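Local structure of type VII secretion system protein EssB (Staphylococcus aureus, 4ANN) at residues 42-47 and 95-101; 83-87 and 146-151; 104-110 and 142-146. The protein is a membrane component of the staphylococcal type VII secretion system, probably needed for secretion of EsxA and EsxB; this fragment is part of its cytoplasmic region. All coordinates share one frame; numbering follows the deposited sequence.

Contact 1 (42-47 and 95-101)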
loop_
_atom_site.group_PDB
_atom_site.type_symbol
_atom_site.label_atom_id
_atom_site.label_comp_id
_atom_site.label_asym_id
_atom_site.label_seq_id
_atom_site.Cartn_x
_atom_site.Cartn_y
_atom_site.Cartn_z
ATOM N N GLN A 42 0.899 17.747 -2.378
ATOM C CA GLN A 42 1.932 18.187 -1.476
ATOM C C GLN A 42 2.927 17.054 -1.217
ATOM O O GLN A 42 2.518 15.934 -0.992
ATOM C CB GLN A 42 1.286 18.622 -0.152
ATOM C CG GLN A 42 2.208 19.302 0.780
ATOM C CD GLN A 42 1.517 20.036 1.940
ATOM O OE1 GLN A 42 1.166 21.221 1.804
ATOM N NE2 GLN A 42 1.331 19.309 3.017
ATOM N N HIS A 43 4.219 17.316 -1.239
ATOM C CA HIS A 43 5.158 16.276 -0.879
ATOM C C HIS A 43 4.848 15.691 0.496
ATOM O O HIS A 43 4.582 16.446 1.438
ATOM C CB HIS A 43 6.591 16.806 -0.891
ATOM C CG HIS A 43 7.522 15.686 -0.515
ATOM N ND1 HIS A 43 7.863 14.606 -1.319
ATOM C CD2 HIS A 43 8.171 15.489 0.645
ATOM C CE1 HIS A 43 8.711 13.823 -0.694
ATOM N NE2 HIS A 43 8.898 14.332 0.512
ATOM N N SER A 44 4.918 14.356 0.575
ATOM C CA SER A 44 4.792 13.626 1.805
ATOM C C SER A 44 5.856 12.524 1.843
ATOM O O SER A 44 6.039 11.874 0.798
ATOM C CB SER A 44 3.446 12.913 1.914
ATOM O OG SER A 44 3.474 11.922 2.945
ATOM N N PRO A 45 6.469 12.295 2.975
ATOM C CA PRO A 45 7.483 11.185 3.006
ATOM C C PRO A 45 6.873 9.826 2.801
ATOM O O PRO A 45 7.631 8.885 2.672
ATOM C CB PRO A 45 8.078 11.299 4.400
ATOM C CG PRO A 45 7.187 12.176 5.164
ATOM C CD PRO A 45 6.322 12.954 4.260
ATOM N N TYR A 46 5.555 9.681 2.812
ATOM C CA TYR A 46 4.925 8.384 2.703
ATOM C C TYR A 46 4.260 8.140 1.359
ATOM O O TYR A 46 3.708 7.066 1.191
ATOM C CB TYR A 46 3.872 8.210 3.799
ATOM C CG TYR A 46 4.567 8.310 5.147
ATOM C CD1 TYR A 46 5.442 7.298 5.570
ATOM C CD2 TYR A 46 4.349 9.370 5.999
ATOM C CE1 TYR A 46 6.090 7.344 6.776
ATOM C CE2 TYR A 46 5.004 9.481 7.233
ATOM C CZ TYR A 46 5.856 8.444 7.577
ATOM O OH TYR A 46 6.506 8.517 8.776
ATOM N N PHE A 47 4.338 9.071 0.414
ATOM C CA PHE A 47 3.658 8.939 -0.845
ATOM C C PHE A 47 4.542 9.307 -2.039
ATOM O O PHE A 47 5.412 10.172 -1.949
ATOM C CB PHE A 47 2.404 9.840 -0.935
ATOM C CG PHE A 47 1.311 9.381 -0.028
ATOM C CD1 PHE A 47 0.415 8.429 -0.470
ATOM C CD2 PHE A 47 1.164 9.889 1.250
ATOM C CE1 PHE A 47 -0.611 7.999 0.356
ATOM C CE2 PHE A 47 0.134 9.422 2.067
ATOM C CZ PHE A 47 -0.755 8.490 1.632
ATOM N N GLU A 95 2.260 4.918 9.759
ATOM C CA GLU A 95 2.475 6.318 10.133
ATOM C C GLU A 95 1.511 7.233 9.390
ATOM O O GLU A 95 1.232 8.344 9.842
ATOM C CB GLU A 95 3.921 6.743 9.861
ATOM C CG GLU A 95 4.927 6.011 10.773
ATOM C CD GLU A 95 4.786 6.343 12.229
ATOM O OE1 GLU A 95 4.607 7.470 12.691
ATOM O OE2 GLU A 95 4.792 5.404 13.045
ATOM N N VAL A 96 0.966 6.814 8.262
ATOM C CA VAL A 96 0.018 7.610 7.484
ATOM C C VAL A 96 -1.265 7.811 8.257
ATOM O O VAL A 96 -1.915 8.872 8.115
ATOM C CB VAL A 96 -0.314 6.979 6.112
ATOM C CG1 VAL A 96 -1.444 7.695 5.388
ATOM C CG2 VAL A 96 1.005 6.981 5.286
ATOM N N ASN A 97 -1.623 6.901 9.142
ATOM C CA ASN A 97 -2.873 7.045 9.859
ATOM C C ASN A 97 -2.901 8.247 10.777
ATOM O O ASN A 97 -3.990 8.707 11.164
ATOM C CB ASN A 97 -3.116 5.741 10.583
ATOM C CG ASN A 97 -3.289 4.559 9.678
ATOM O OD1 ASN A 97 -3.676 4.707 8.528
ATOM N ND2 ASN A 97 -2.983 3.332 10.189
ATOM N N ARG A 98 -1.771 8.794 11.188
ATOM C CA ARG A 98 -1.739 10.006 12.035
ATOM C C ARG A 98 -1.915 11.305 11.252
ATOM O O ARG A 98 -2.067 12.420 11.786
ATOM C CB ARG A 98 -0.415 9.945 12.798
ATOM C CG ARG A 98 0.726 10.779 12.268
ATOM C CD ARG A 98 2.013 10.087 11.868
ATOM N NE ARG A 98 2.628 10.568 10.612
ATOM C CZ ARG A 98 2.757 11.891 10.423
ATOM N NH1 ARG A 98 2.439 12.973 11.156
ATOM N NH2 ARG A 98 3.323 12.172 9.253
ATOM N N THR A 99 -1.849 11.199 9.948
ATOM C CA THR A 99 -2.009 12.332 9.072
ATOM C C THR A 99 -3.440 12.378 8.559
ATOM O O THR A 99 -4.280 11.535 8.915
ATOM C CB THR A 99 -1.094 12.251 7.839
ATOM O OG1 THR A 99 -1.483 11.241 6.916
ATOM C CG2 THR A 99 0.326 11.856 8.203
ATOM N N ARG A 100 -3.669 13.371 7.713
ATOM C CA ARG A 100 -4.908 13.637 7.009
ATOM C C ARG A 100 -5.205 12.581 5.949
ATOM O O ARG A 100 -6.388 12.357 5.587
ATOM C CB ARG A 100 -4.886 15.060 6.390
ATOM C CG ARG A 100 -5.257 16.197 7.336
ATOM C CD ARG A 100 -5.151 17.544 6.630
ATOM N NE ARG A 100 -6.396 18.294 6.564
ATOM C CZ ARG A 100 -7.619 17.941 6.208
ATOM N NH1 ARG A 100 -7.935 16.701 5.824
ATOM N NH2 ARG A 100 -8.614 18.812 6.228
ATOM N N TYR A 101 -4.234 11.969 5.379
ATOM C CA TYR A 101 -4.175 11.106 4.242
ATOM C C TYR A 101 -4.636 9.688 4.560
ATOM O O TYR A 101 -4.555 9.203 5.664
ATOM C CB TYR A 101 -2.770 11.019 3.649
ATOM C CG TYR A 101 -2.217 12.315 3.107
ATOM C CD1 TYR A 101 -2.787 12.973 2.014
ATOM C CD2 TYR A 101 -1.099 12.886 3.707
ATOM C CE1 TYR A 101 -2.263 14.138 1.532
ATOM C CE2 TYR A 101 -0.565 14.062 3.206
ATOM C CZ TYR A 101 -1.152 14.694 2.136
ATOM O OH TYR A 101 -0.600 15.846 1.676
HETATM O O HOH W 1 2.075 16.526 2.592
#

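Contact 2 (83-87 and 146-151)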
loop_
_atom_site.group_PDB
_atom_site.type_symbol
_atom_site.label_atom_id
_atom_site.label_comp_id
_atom_site.label_asym_id
_atom_site.label_seq_id
_atom_site.Cartn_x
_atom_site.Cartn_y
_atom_site.Cartn_z
ATOM N N LYS A 83 14.758 -9.208 1.185
ATOM C CA LYS A 83 13.315 -9.338 1.043
ATOM C C LYS A 83 12.612 -9.148 2.364
ATOM O O LYS A 83 11.625 -8.420 2.470
ATOM C CB LYS A 83 13.047 -10.723 0.452
ATOM C CG LYS A 83 11.571 -10.962 0.172
ATOM C CD LYS A 83 11.330 -12.390 -0.350
ATOM C CE LYS A 83 11.955 -12.641 -1.679
ATOM N NZ LYS A 83 11.601 -13.969 -2.216
ATOM N N LEU A 84 13.093 -9.823 3.393
ATOM C CA LEU A 84 12.512 -9.680 4.730
ATOM C C LEU A 84 12.648 -8.261 5.268
ATOM O O LEU A 84 11.727 -7.755 5.872
ATOM C CB LEU A 84 13.131 -10.680 5.709
ATOM C CG LEU A 84 12.676 -12.137 5.509
ATOM C CD1 LEU A 84 13.566 -13.092 6.229
ATOM C CD2 LEU A 84 11.209 -12.267 5.942
ATOM N N ARG A 85 13.783 -7.609 5.032
ATOM C CA ARG A 85 13.958 -6.229 5.486
ATOM C C ARG A 85 12.865 -5.338 4.890
ATOM O O ARG A 85 12.238 -4.529 5.593
ATOM C CB ARG A 85 15.338 -5.736 5.167
ATOM C CG ARG A 85 15.596 -4.331 5.673
ATOM C CD ARG A 85 17.056 -3.928 5.594
ATOM N NE ARG A 85 17.586 -3.744 4.238
ATOM C CZ ARG A 85 17.489 -2.659 3.527
ATOM N NH1 ARG A 85 16.796 -1.622 3.975
ATOM N NH2 ARG A 85 18.070 -2.608 2.343
ATOM N N TYR A 86 12.676 -5.439 3.574
ATOM C CA TYR A 86 11.672 -4.668 2.892
ATOM C C TYR A 86 10.279 -4.993 3.412
ATOM O O TYR A 86 9.462 -4.080 3.689
ATOM C CB TYR A 86 11.741 -4.892 1.382
ATOM C CG TYR A 86 12.805 -4.054 0.668
ATOM C CD1 TYR A 86 14.150 -4.057 1.006
ATOM C CD2 TYR A 86 12.435 -3.211 -0.385
ATOM C CE1 TYR A 86 15.074 -3.292 0.348
ATOM C CE2 TYR A 86 13.365 -2.444 -1.048
ATOM C CZ TYR A 86 14.695 -2.466 -0.672
ATOM O OH TYR A 86 15.630 -1.696 -1.303
ATOM N N LEU A 87 9.961 -6.274 3.556
ATOM C CA LEU A 87 8.647 -6.675 4.065
ATOM C C LEU A 87 8.389 -6.138 5.466
ATOM O O LEU A 87 7.285 -5.645 5.744
ATOM C CB LEU A 87 8.501 -8.179 4.034
ATOM C CG LEU A 87 8.344 -8.842 2.681
ATOM C CD1 LEU A 87 8.488 -10.341 2.807
ATOM C CD2 LEU A 87 7.029 -8.463 2.053
ATOM N N LEU A 146 0.824 -9.747 0.745
ATOM C CA LEU A 146 2.095 -9.252 0.231
ATOM C C LEU A 146 3.259 -10.165 0.611
ATOM O O LEU A 146 4.144 -10.450 -0.191
ATOM C CB LEU A 146 2.389 -7.817 0.703
ATOM C CG LEU A 146 1.471 -6.723 0.138
ATOM C CD1 LEU A 146 1.801 -5.399 0.799
ATOM C CD2 LEU A 146 1.579 -6.577 -1.344
ATOM N N VAL A 147 3.295 -10.629 1.872
ATOM C CA VAL A 147 4.352 -11.528 2.303
ATOM C C VAL A 147 4.339 -12.806 1.456
ATOM O O VAL A 147 5.363 -13.291 0.977
ATOM C CB VAL A 147 4.224 -11.833 3.799
ATOM C CG1 VAL A 147 5.180 -12.962 4.194
ATOM C CG2 VAL A 147 4.457 -10.589 4.652
ATOM N N ILE A 148 3.141 -13.399 1.293
ATOM C CA ILE A 148 3.014 -14.627 0.521
ATOM C C ILE A 148 3.485 -14.411 -0.893
ATOM O O ILE A 148 4.230 -15.219 -1.463
ATOM C CB ILE A 148 1.548 -15.129 0.591
ATOM C CG1 ILE A 148 1.233 -15.603 2.007
ATOM C CG2 ILE A 148 1.297 -16.197 -0.462
ATOM C CD1 ILE A 148 -0.220 -15.874 2.270
ATOM N N CYS A 149 3.046 -13.313 -1.519
ATOM C CA CYS A 149 3.456 -13.013 -2.893
ATOM C C CYS A 149 4.941 -12.805 -3.024
ATOM O O CYS A 149 5.564 -13.218 -4.001
ATOM C CB CYS A 149 2.698 -11.799 -3.407
ATOM S SG CYS A 149 0.942 -12.089 -3.716
ATOM N N ALA A 150 5.564 -12.152 -2.030
ATOM C CA ALA A 150 7.000 -11.903 -2.082
ATOM C C ALA A 150 7.773 -13.227 -2.088
ATOM O O ALA A 150 8.866 -13.251 -2.678
ATOM C CB ALA A 150 7.439 -11.029 -0.923
ATOM N N PHE A 151 7.263 -14.244 -1.430
ATOM C CA PHE A 151 7.915 -15.551 -1.312
ATOM C C PHE A 151 7.502 -16.537 -2.398
ATOM O O PHE A 151 8.122 -17.590 -2.508
ATOM C CB PHE A 151 7.760 -16.119 0.090
ATOM C CG PHE A 151 8.756 -15.524 1.044
ATOM C CD1 PHE A 151 9.996 -16.093 1.191
ATOM C CD2 PHE A 151 8.457 -14.396 1.780
ATOM C CE1 PHE A 151 10.930 -15.569 2.074
ATOM C CE2 PHE A 151 9.372 -13.883 2.678
ATOM C CZ PHE A 151 10.598 -14.453 2.827
#

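Contact 3 (104-110 and 142-146)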
loop_
_atom_site.group_PDB
_atom_site.type_symbol
_atom_site.label_atom_id
_atom_site.label_comp_id
_atom_site.label_asym_id
_atom_site.label_seq_id
_atom_site.Cartn_x
_atom_site.Cartn_y
_atom_site.Cartn_z
ATOM N N VAL A 104 -3.960 2.843 0.116
ATOM C CA VAL A 104 -4.339 1.491 -0.211
ATOM C C VAL A 104 -3.091 0.617 -0.141
ATOM O O VAL A 104 -2.091 0.986 -0.729
ATOM C CB VAL A 104 -4.929 1.430 -1.631
ATOM C CG1 VAL A 104 -5.209 0.009 -2.052
ATOM C CG2 VAL A 104 -6.146 2.356 -1.719
ATOM N N LEU A 105 -3.163 -0.522 0.515
ATOM C CA LEU A 105 -2.043 -1.471 0.590
ATOM C C LEU A 105 -2.232 -2.528 -0.472
ATOM O O LEU A 105 -3.133 -3.396 -0.363
ATOM C CB LEU A 105 -1.915 -2.092 1.957
ATOM C CG LEU A 105 -0.683 -2.943 2.145
ATOM C CD1 LEU A 105 0.581 -2.111 2.047
ATOM C CD2 LEU A 105 -0.722 -3.692 3.471
ATOM N N ALA A 106 -1.432 -2.529 -1.539
ATOM C CA ALA A 106 -1.548 -3.475 -2.641
ATOM C C ALA A 106 -0.311 -3.401 -3.502
ATOM O O ALA A 106 0.395 -2.371 -3.480
ATOM C CB ALA A 106 -2.760 -3.147 -3.538
ATOM N N PRO A 107 -0.021 -4.422 -4.289
ATOM C CA PRO A 107 1.224 -4.407 -5.111
ATOM C C PRO A 107 1.359 -3.190 -5.992
ATOM O O PRO A 107 2.448 -2.604 -6.072
ATOM C CB PRO A 107 1.136 -5.707 -5.892
ATOM C CG PRO A 107 0.347 -6.634 -4.993
ATOM C CD PRO A 107 -0.675 -5.743 -4.356
ATOM N N ASP A 108 0.286 -2.796 -6.658
ATOM C CA ASP A 108 0.361 -1.675 -7.601
ATOM C C ASP A 108 0.292 -0.326 -6.913
ATOM O O ASP A 108 0.329 0.723 -7.571
ATOM C CB ASP A 108 -0.732 -1.778 -8.664
ATOM C CG ASP A 108 -2.141 -1.740 -8.149
ATOM O OD1 ASP A 108 -2.425 -1.857 -6.951
ATOM O OD2 ASP A 108 -3.037 -1.652 -9.024
ATOM N N GLU A 109 0.178 -0.297 -5.595
ATOM C CA GLU A 109 0.092 0.855 -4.753
ATOM C C GLU A 109 1.341 1.056 -3.892
ATOM O O GLU A 109 1.391 2.060 -3.164
ATOM C CB GLU A 109 -1.171 0.761 -3.875
ATOM C CG GLU A 109 -2.442 0.933 -4.639
ATOM C CD GLU A 109 -2.715 2.393 -4.996
ATOM O OE1 GLU A 109 -2.040 3.270 -4.439
ATOM O OE2 GLU A 109 -3.639 2.615 -5.848
ATOM N N LEU A 110 2.263 0.137 -3.922
ATOM C CA LEU A 110 3.359 0.090 -2.994
ATOM C C LEU A 110 4.694 0.142 -3.747
ATOM O O LEU A 110 4.963 -0.660 -4.640
ATOM C CB LEU A 110 3.296 -1.213 -2.182
ATOM C CG LEU A 110 4.400 -1.406 -1.158
ATOM C CD1 LEU A 110 4.430 -0.304 -0.125
ATOM C CD2 LEU A 110 4.206 -2.766 -0.461
ATOM N N ARG A 142 -4.145 -7.905 3.883
ATOM C CA ARG A 142 -3.360 -7.411 2.738
ATOM C C ARG A 142 -1.858 -7.556 2.983
ATOM O O ARG A 142 -1.095 -7.936 2.070
ATOM C CB ARG A 142 -3.780 -5.991 2.421
ATOM C CG ARG A 142 -5.152 -5.889 1.832
ATOM C CD ARG A 142 -5.670 -4.446 1.755
ATOM N NE ARG A 142 -6.883 -4.437 0.972
ATOM C CZ ARG A 142 -6.953 -4.286 -0.342
ATOM N NH1 ARG A 142 -5.898 -3.990 -1.119
ATOM N NH2 ARG A 142 -8.123 -4.361 -0.917
ATOM N N TYR A 143 -1.390 -7.273 4.195
ATOM C CA TYR A 143 0.030 -7.444 4.522
ATOM C C TYR A 143 0.445 -8.905 4.382
ATOM O O TYR A 143 1.478 -9.226 3.792
ATOM C CB TYR A 143 0.260 -6.844 5.917
ATOM C CG TYR A 143 1.672 -6.552 6.293
ATOM C CD1 TYR A 143 2.823 -6.866 5.586
ATOM C CD2 TYR A 143 1.878 -5.870 7.477
ATOM C CE1 TYR A 143 4.079 -6.554 6.054
ATOM C CE2 TYR A 143 3.140 -5.546 7.953
ATOM C CZ TYR A 143 4.244 -5.866 7.208
ATOM O OH TYR A 143 5.510 -5.544 7.685
ATOM N N LYS A 144 -0.377 -9.822 4.896
ATOM C CA LYS A 144 -0.127 -11.226 4.746
ATOM C C LYS A 144 -0.009 -11.625 3.286
ATOM O O LYS A 144 0.870 -12.400 2.893
ATOM C CB LYS A 144 -1.229 -12.045 5.429
ATOM C CG LYS A 144 -1.213 -11.990 6.936
ATOM C CD LYS A 144 -2.428 -12.605 7.579
ATOM C CE LYS A 144 -2.280 -12.755 9.066
ATOM N NZ LYS A 144 -3.519 -13.352 9.678
ATOM N N ALA A 145 -0.935 -11.118 2.469
ATOM C CA ALA A 145 -0.921 -11.427 1.055
ATOM C C ALA A 145 0.359 -10.923 0.385
ATOM O O ALA A 145 0.937 -11.626 -0.460
ATOM C CB ALA A 145 -2.151 -10.898 0.366
ATOM N N LEU A 146 0.824 -9.747 0.745
ATOM C CA LEU A 146 2.095 -9.252 0.231
ATOM C C LEU A 146 3.259 -10.165 0.611
ATOM O O LEU A 146 4.144 -10.450 -0.191
ATOM C CB LEU A 146 2.389 -7.817 0.703
ATOM C CG LEU A 146 1.471 -6.723 0.138
ATOM C CD1 LEU A 146 1.801 -5.399 0.799
ATOM C CD2 LEU A 146 1.579 -6.577 -1.344
#

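Contact 1 (42-47 and 95-101)
Y101 OH comes up against Q42 CB and takes a bond from a water lying in the plane of its ring, 2.9 Å from Y101 OH; it is also hydrogen-bonded to L39 O. The water also donates to H43 O and accepts from Q42 NE2, linking the loop before strand 50-54 to Y101 at the start of strand 101-102. That loop makes a type I beta turn from S44 to F47, and S44 OG accepts from Y46 N at 3.1 Å in an ST turn, nearly straight (168°). V96 touches both Y46 and F47 with its two methyls: CG1, anti to the backbone N (chi1 172°), meets F47 CZ at 3.9 Å, and CG2 is left facing Y46 CB at 3.5 Å. E95 CB lies 3.3 Å from Y46 OH, oblique to the ring; R98, modelled in two conformers, may bring NH2 to the ring's edge near its plane, 3.8 Å from Y46 CE2. F47 CE2 lies 3.7 Å from Y101 CB, and the two rings lean together, planes 59° apart. Within the second segment, T99 OG1 donates to V96 O at 2.7 Å, in the carbonyl plane on a lone pair, and T99 N bonds there too.

Contact 2 (83-87 and 146-151)
K83 reaches across to F151 and A150, between two nearly antiparallel helix segments (161° apart in direction), and does two jobs with one chain. Its CD sits over the centre of the F151 ring, 3.8 Å from the centroid in a CH-pi contact, and its NZ stays over the same face, 4.7 Å from the centroid, as a cation-pi partner. The ammonium then donates to A150 O (NZ to O 2.9 Å), coming in 31° out of the carbonyl plane. The chain runs straight as far as CD and bends only at chi3 (-65°), which turns NZ off the ring axis toward that carbonyl. Next to the lysine is a single knob-into-hole: L87 sits among L146, V147, A150 and F151. Its CD1 touches A150 CB at 3.9 Å and the ring at F151 CE2, while CD2 lies against V147 CA. L84 completes the grip on F151 from the ring's edge, CD2 to CZ 3.9 Å.

One shell out, helices 172-179 and 183-192 back the interface: F173 meets the F151 ring, and L190 touches both L84 and V147. K83 NZ has a second acceptor in K76 O, from the chain leading into helix 80-89.

Contact 3 (104-110 and 142-146)
R142 and L105 lie alongside each other but run in opposite directions, the arginine reaching out from its helix as the leucine reaches in. R142 is extended from CG to NE, so its methylene chain passes L105 O, with CD 3.5 Å from that oxygen, before the guanidinium is turned across the chain (chi4 -89°). This brings NH1 back over the same carbonyl: R142 NH1 donates to L105 O at 2.9 Å, with a nearly straight N-H (165°). The oxygen lies in the guanidinium plane, at its edge, whereas the donor stands 37° above the plane of the carbonyl. A106 CB also borders the guanidinium at its edge, and E138 holds the other flank of the arginine through a salt bridge to NE.

L105 sends its two methyls to different places. CD2 goes to the helix backbone, 3.7 Å from Y143 N, and also lies near R142 CB; the L105 and L146 side chains cross at a slant, L105 CD1 meeting L146 CD1 at 3.7 Å. The segment 104-110 belongs to the connection between strands 101-102 and 110-112, and it packs on helix 136-151 within what is probably a protein-kinase-like fold, as expected from the family's relationship to kinases. One turn after R142, L146 answers with a fork of its own. CD1 is shared between L105 and L110, whose CD2 lies 3.8 Å away from it, while CD2 rests against the ring of P107 (L146 CD2 to P107 CG 3.9 Å). F157, from helix 157-162, touches A106 and P107 on the loop as well as R142 on the helix. The chain turns at P107 and D108, closed by E109 N to A106 O (3.0 Å), and comes round to L110, whose backbone pairs with F72.

In the fold
Contacts 2 and 3 both use helix 136-151 and are buried; contact 1 is only partly buried and lies on the opposite side of the chain's centre from contact 2. L146 serves both helix contacts, helping to line the hole in one and touching leucines and a proline in the other. The two also touch directly, through a probable hydrogen bond from Y143 OH to L87 O. In each, a long basic side chain borders the apolar packing and donates to a backbone carbonyl. Contact 1 has no direct hydrogen bond between its segments and relies on a water and aromatic rings. It joins contact 3 through the chain, about 17 Å between centres.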